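Local coordinates for protein phosphatidylserine synthase (Haemophilus influenzae, PDB 3HSI) that is a phosphatidylserine synthase of the phospholipase D superfamily, an enzyme of membrane lipid metabolism, at residues 169-174 with 310-315; 327-332 with 432-437. All blocks are in the same frame, centred on the assembly; numbering follows the deposited sequence.

Interaction 1 joins the start of strand 171-179, in the nine-stranded sheet, to the loop that follows strand 300-306 of the ten-stranded sheet, and so connects the regions of the two sheets. Interaction 2 joins the first turns of helix 327-341 to the lead-in of helix 436-447. Along the chain they come in series, interaction 1 closing before interaction 2 opens. Their centres are about 17 Å apart, on the same side of the chain's centre, and they meet where Tyr-314 and Asn-311 pack on Pro-328, with Tyr-314 CE2 3.6 Å from Tyr-329 OH. One loop thus ties strand 171-179 to the C-terminal helices at the periphery.

Interaction 1 (169-174 with 310-315); sequences KYRYDR and ANDFYI
Arg-171 and Asp-312 meet in a single salt bridge of this phospholipase D fold, between strand 171-179 of one sheet and the loop after strand 300-306 of the other. The close part of the contact is small and polar: Arg-171 NH2 lies 2.9 Å from Asp-312 OD1, while NH1 of the same arginine is 3.2 Å from that oxygen. The two groups are not coplanar, as they would be in a two-pronged, side-by-side pair; their planes stand 58° apart and Asp-312 CG lies over one face of the guanidinium. Arginine suits the strand position because its chain, extended from CG to NE, spans a gap that leaves the nearest CA atoms, those of Arg-171 and Ala-310, 8.6 Å apart. The buried guanidinium is also bonded by Tyr-163 OH at NE and Thr-362 OG1 at NH1, which should fix its rotation.

The loop side is looser, for Asp-312 is exposed, so its carboxylate is probably also hydrated. The loop is shaped by a type I beta turn from Asn-311 to Tyr-314, in which Asp-312 is the second residue. Asparagine suits the first place because its amide oxygen can close an Asx turn: Asn-311 OD1 accepts a 2.8 Å bond from Phe-313 N, in the carbonyl plane and on a lone pair.

Interaction 2 (327-332 with 432-437); sequences LPYLYE and NQYPEP
Tyr-329 and Tyr-434 both carry CG anti to the carbonyl carbon (chi1 -69° in Tyr-329), and with this torsion on each backbone the two side chains slide past each other in opposite directions into a T-shaped stack; Glu-332 instead has CG anti to the backbone N (chi1 -162°), its extended chain reaching the Tyr-434 hydroxyl. The edge-to-face pair joins the first turn of helix 327-341 to the loop before helix 436-447, within the α/β architecture of the phospholipase D fold. The ring planes stand 76° apart, with centroids 4.6 Å from each other. Tyr-329 supplies the edge, its CD1 lying over the centre of the Tyr-434 ring, 3.4 Å from Tyr-434 CD1.

Pro-435, at the N-cap position of helix 436-447, extends the apolar surface, its CD 3.7 Å from Tyr-329 CE1. That CD also lies 3.4 Å from the hydroxyl oxygen, Tyr-329 OH. Tyrosine suits position 434 because its ring offers a face to the stack and its hydroxyl reaches on to Glu-332, three residues beyond Tyr-329. Lys-308 bridges to Glu-332 OE1, which probably keeps the buried acid charged. The other oxygen, OE2, accepts from Tyr-434 OH at 2.8 Å through its anti lone pair.

Interaction 1 (169-174 with 310-315)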
loop_
_atom_site.group_PDB
_atom_site.type_symbol
_atom_site.label_atom_id
_atom_site.label_comp_id
_atom_site.label_asym_id
_atom_site.label_seq_id
_atom_site.Cartn_x
_atom_site.Cartn_y
_atom_site.Cartn_z
ATOM N N LYS C 169 -15.030 -16.670 27.545
ATOM C CA LYS C 169 -14.576 -15.437 26.932
ATOM C C LYS C 169 -15.442 -15.014 25.776
ATOM O O LYS C 169 -15.980 -15.849 25.047
ATOM C CB LYS C 169 -13.115 -15.564 26.483
ATOM N N TYR C 170 -15.562 -13.696 25.594
ATOM C CA TYR C 170 -16.193 -13.150 24.419
ATOM C C TYR C 170 -15.412 -11.944 23.886
ATOM O O TYR C 170 -14.530 -11.358 24.564
ATOM C CB TYR C 170 -17.687 -12.801 24.657
ATOM C CG TYR C 170 -17.860 -11.664 25.615
ATOM C CD1 TYR C 170 -18.004 -10.351 25.139
ATOM C CD2 TYR C 170 -17.844 -11.883 27.018
ATOM C CE1 TYR C 170 -18.132 -9.275 26.019
ATOM C CE2 TYR C 170 -17.991 -10.814 27.905
ATOM C CZ TYR C 170 -18.130 -9.502 27.389
ATOM O OH TYR C 170 -18.254 -8.414 28.229
ATOM N N ARG C 171 -15.738 -11.633 22.639
ATOM C CA ARG C 171 -15.227 -10.504 21.893
ATOM C C ARG C 171 -16.481 -9.715 21.495
ATOM O O ARG C 171 -17.345 -10.233 20.762
ATOM C CB ARG C 171 -14.476 -11.014 20.659
ATOM C CG ARG C 171 -13.764 -9.951 19.846
ATOM C CD ARG C 171 -12.686 -10.586 19.042
ATOM N NE ARG C 171 -12.048 -9.651 18.126
ATOM C CZ ARG C 171 -11.201 -8.700 18.518
ATOM N NH1 ARG C 171 -10.915 -8.554 19.813
ATOM N NH2 ARG C 171 -10.618 -7.905 17.624
ATOM N N TYR C 172 -16.582 -8.490 22.014
ATOM C CA TYR C 172 -17.799 -7.660 21.957
ATOM C C TYR C 172 -17.940 -6.998 20.601
ATOM O O TYR C 172 -16.984 -6.397 20.080
ATOM C CB TYR C 172 -17.750 -6.606 23.064
ATOM C CG TYR C 172 -19.059 -5.941 23.485
ATOM C CD1 TYR C 172 -20.289 -6.615 23.419
ATOM C CD2 TYR C 172 -19.047 -4.638 24.013
ATOM C CE1 TYR C 172 -21.482 -6.002 23.843
ATOM C CE2 TYR C 172 -20.215 -4.014 24.441
ATOM C CZ TYR C 172 -21.431 -4.704 24.358
ATOM O OH TYR C 172 -22.571 -4.087 24.795
ATOM N N ASP C 173 -19.111 -7.152 19.992
ATOM C CA ASP C 173 -19.399 -6.437 18.764
ATOM C C ASP C 173 -20.824 -5.864 18.864
ATOM O O ASP C 173 -21.475 -5.926 19.949
ATOM C CB ASP C 173 -19.216 -7.385 17.540
ATOM C CG ASP C 173 -18.686 -6.663 16.289
ATOM O OD1 ASP C 173 -19.404 -5.803 15.765
ATOM O OD2 ASP C 173 -17.562 -6.948 15.816
ATOM N N ARG C 174 -21.311 -5.304 17.751
ATOM C CA ARG C 174 -22.698 -4.870 17.658
ATOM C C ARG C 174 -23.443 -5.728 16.673
ATOM O O ARG C 174 -22.846 -6.253 15.758
ATOM C CB ARG C 174 -22.776 -3.428 17.196
ATOM C CG ARG C 174 -22.415 -2.446 18.252
ATOM C CD ARG C 174 -22.367 -1.068 17.651
ATOM N NE ARG C 174 -23.695 -0.534 17.369
ATOM C CZ ARG C 174 -23.952 0.368 16.424
ATOM N NH1 ARG C 174 -22.983 0.823 15.643
ATOM N NH2 ARG C 174 -25.178 0.842 16.280
ATOM N N ALA C 310 -8.304 -5.037 26.653
ATOM C CA ALA C 310 -9.414 -5.540 25.816
ATOM C C ALA C 310 -9.074 -5.682 24.304
ATOM O O ALA C 310 -9.930 -5.963 23.477
ATOM C CB ALA C 310 -10.625 -4.668 26.018
ATOM N N ASN C 311 -7.819 -5.447 23.951
ATOM C CA ASN C 311 -7.303 -5.665 22.599
ATOM C C ASN C 311 -6.874 -7.125 22.497
ATOM O O ASN C 311 -6.282 -7.653 23.427
ATOM C CB ASN C 311 -6.101 -4.749 22.406
ATOM C CG ASN C 311 -5.555 -4.781 20.989
ATOM O OD1 ASN C 311 -4.911 -5.756 20.558
ATOM N ND2 ASN C 311 -5.789 -3.712 20.263
ATOM N N ASP C 312 -7.143 -7.805 21.387
ATOM C CA ASP C 312 -6.743 -9.231 21.318
ATOM C C ASP C 312 -5.230 -9.543 21.092
ATOM O O ASP C 312 -4.818 -10.720 21.109
ATOM C CB ASP C 312 -7.624 -10.024 20.358
ATOM C CG ASP C 312 -7.592 -9.478 18.953
ATOM O OD1 ASP C 312 -7.926 -8.281 18.763
ATOM O OD2 ASP C 312 -7.240 -10.254 18.030
ATOM N N PHE C 313 -4.418 -8.508 20.866
ATOM C CA PHE C 313 -2.956 -8.682 20.799
ATOM C C PHE C 313 -2.301 -8.495 22.144
ATOM O O PHE C 313 -1.099 -8.721 22.278
ATOM C CB PHE C 313 -2.327 -7.705 19.815
ATOM C CG PHE C 313 -2.682 -7.981 18.394
ATOM C CD1 PHE C 313 -2.009 -8.961 17.678
ATOM C CD2 PHE C 313 -3.683 -7.256 17.761
ATOM C CE1 PHE C 313 -2.323 -9.218 16.354
ATOM C CE2 PHE C 313 -4.011 -7.512 16.427
ATOM C CZ PHE C 313 -3.326 -8.499 15.729
ATOM N N TYR C 314 -3.082 -8.048 23.130
ATOM C CA TYR C 314 -2.575 -7.872 24.485
ATOM C C TYR C 314 -2.034 -9.203 25.020
ATOM O O TYR C 314 -2.662 -10.232 24.839
ATOM C CB TYR C 314 -3.647 -7.271 25.421
ATOM C CG TYR C 314 -3.128 -7.031 26.826
ATOM C CD1 TYR C 314 -3.443 -7.912 27.870
ATOM C CD2 TYR C 314 -2.279 -5.962 27.109
ATOM C CE1 TYR C 314 -2.949 -7.711 29.177
ATOM C CE2 TYR C 314 -1.785 -5.752 28.426
ATOM C CZ TYR C 314 -2.134 -6.642 29.440
ATOM O OH TYR C 314 -1.655 -6.458 30.735
ATOM N N ILE C 315 -0.850 -9.186 25.625
ATOM C CA ILE C 315 -0.323 -10.358 26.313
ATOM C C ILE C 315 -0.083 -9.990 27.770
ATOM O O ILE C 315 0.719 -9.108 28.047
ATOM C CB ILE C 315 1.039 -10.869 25.751
ATOM C CG1 ILE C 315 1.007 -11.053 24.241
ATOM C CG2 ILE C 315 1.426 -12.193 26.415
ATOM C CD1 ILE C 315 2.393 -11.034 23.639
#

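Interaction 2 (327-332 with 432-437)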
loop_
_atom_site.group_PDB
_atom_site.type_symbol
_atom_site.label_atom_id
_atom_site.label_comp_id
_atom_site.label_asym_id
_atom_site.label_seq_id
_atom_site.Cartn_x
_atom_site.Cartn_y
_atom_site.Cartn_z
ATOM N N LEU C 327 1.308 -3.766 20.162
ATOM C CA LEU C 327 0.298 -2.999 19.449
ATOM C C LEU C 327 -0.698 -2.283 20.345
ATOM O O LEU C 327 -0.910 -1.083 20.153
ATOM C CB LEU C 327 -0.442 -3.814 18.367
ATOM C CG LEU C 327 0.347 -4.309 17.146
ATOM C CD1 LEU C 327 -0.559 -5.074 16.192
ATOM C CD2 LEU C 327 1.045 -3.180 16.404
ATOM N N PRO C 328 -1.318 -2.988 21.321
ATOM C CA PRO C 328 -2.267 -2.239 22.215
ATOM C C PRO C 328 -1.640 -1.016 22.946
ATOM O O PRO C 328 -2.332 -0.040 23.286
ATOM C CB PRO C 328 -2.741 -3.293 23.233
ATOM C CG PRO C 328 -2.152 -4.616 22.810
ATOM C CD PRO C 328 -1.117 -4.392 21.738
ATOM N N TYR C 329 -0.335 -1.067 23.165
ATOM C CA TYR C 329 0.387 0.018 23.820
ATOM C C TYR C 329 0.661 1.170 22.893
ATOM O O TYR C 329 0.644 2.344 23.321
ATOM C CB TYR C 329 1.715 -0.489 24.356
ATOM C CG TYR C 329 1.601 -1.455 25.514
ATOM C CD1 TYR C 329 1.684 -1.000 26.821
ATOM C CD2 TYR C 329 1.422 -2.826 25.300
ATOM C CE1 TYR C 329 1.621 -1.885 27.914
ATOM C CE2 TYR C 329 1.335 -3.718 26.381
ATOM C CZ TYR C 329 1.452 -3.227 27.678
ATOM O OH TYR C 329 1.355 -4.073 28.745
ATOM N N LEU C 330 0.991 0.833 21.643
ATOM C CA LEU C 330 1.054 1.832 20.596
ATOM C C LEU C 330 -0.270 2.633 20.490
ATOM O O LEU C 330 -0.248 3.871 20.470
ATOM C CB LEU C 330 1.437 1.198 19.251
ATOM C CG LEU C 330 1.540 2.159 18.048
ATOM C CD1 LEU C 330 2.534 3.316 18.280
ATOM C CD2 LEU C 330 1.906 1.410 16.770
ATOM N N TYR C 331 -1.405 1.927 20.461
ATOM C CA TYR C 331 -2.717 2.595 20.375
ATOM C C TYR C 331 -3.019 3.409 21.596
ATOM O O TYR C 331 -3.529 4.501 21.467
ATOM C CB TYR C 331 -3.880 1.620 20.101
ATOM C CG TYR C 331 -3.688 0.886 18.796
ATOM C CD1 TYR C 331 -3.260 1.565 17.670
ATOM C CD2 TYR C 331 -3.893 -0.493 18.700
ATOM C CE1 TYR C 331 -3.054 0.903 16.468
ATOM C CE2 TYR C 331 -3.680 -1.168 17.492
ATOM C CZ TYR C 331 -3.272 -0.455 16.384
ATOM O OH TYR C 331 -3.059 -1.081 15.176
ATOM N N GLU C 332 -2.713 2.879 22.774
ATOM C CA GLU C 332 -2.987 3.615 23.994
ATOM C C GLU C 332 -2.167 4.899 23.998
ATOM O O GLU C 332 -2.686 5.963 24.320
ATOM C CB GLU C 332 -2.658 2.789 25.222
ATOM C CG GLU C 332 -3.304 3.315 26.507
ATOM C CD GLU C 332 -2.804 2.595 27.779
ATOM O OE1 GLU C 332 -3.658 2.127 28.561
ATOM O OE2 GLU C 332 -1.569 2.484 28.000
ATOM N N ASN C 432 6.828 4.792 30.772
ATOM C CA ASN C 432 7.660 4.262 31.862
ATOM C C ASN C 432 6.954 3.200 32.700
ATOM O O ASN C 432 7.606 2.381 33.350
ATOM C CB ASN C 432 8.177 5.386 32.775
ATOM N N GLN C 433 5.632 3.216 32.702
ATOM C CA GLN C 433 4.883 2.197 33.415
ATOM C C GLN C 433 4.670 0.934 32.548
ATOM O O GLN C 433 4.107 -0.055 33.012
ATOM C CB GLN C 433 3.567 2.765 33.907
ATOM N N TYR C 434 5.129 0.970 31.295
ATOM C CA TYR C 434 4.975 -0.171 30.389
ATOM C C TYR C 434 6.028 -1.260 30.623
ATOM O O TYR C 434 7.145 -0.949 31.037
ATOM C CB TYR C 434 5.079 0.287 28.928
ATOM C CG TYR C 434 3.914 1.086 28.398
ATOM C CD1 TYR C 434 2.714 1.224 29.125
ATOM C CD2 TYR C 434 4.007 1.694 27.147
ATOM C CE1 TYR C 434 1.635 1.977 28.603
ATOM C CE2 TYR C 434 2.952 2.422 26.609
ATOM C CZ TYR C 434 1.778 2.564 27.335
ATOM O OH TYR C 434 0.762 3.283 26.757
ATOM N N PRO C 435 5.700 -2.530 30.307
ATOM C CA PRO C 435 6.715 -3.576 30.364
ATOM C C PRO C 435 7.958 -3.197 29.575
ATOM O O PRO C 435 7.859 -2.568 28.506
ATOM C CB PRO C 435 6.018 -4.774 29.717
ATOM C CG PRO C 435 4.596 -4.589 30.106
ATOM C CD PRO C 435 4.363 -3.090 30.023
ATOM N N GLU C 436 9.115 -3.582 30.104
ATOM C CA GLU C 436 10.418 -3.212 29.549
ATOM C C GLU C 436 10.623 -3.566 28.067
ATOM O O GLU C 436 11.234 -2.779 27.351
ATOM C CB GLU C 436 11.579 -3.769 30.426
ATOM N N PRO C 437 10.132 -4.744 27.608
ATOM C CA PRO C 437 10.281 -5.072 26.179
ATOM C C PRO C 437 9.376 -4.231 25.268
ATOM O O PRO C 437 9.732 -3.969 24.114
ATOM C CB PRO C 437 9.900 -6.561 26.094
ATOM C CG PRO C 437 9.282 -6.919 27.362
ATOM C CD PRO C 437 9.583 -5.877 28.385
#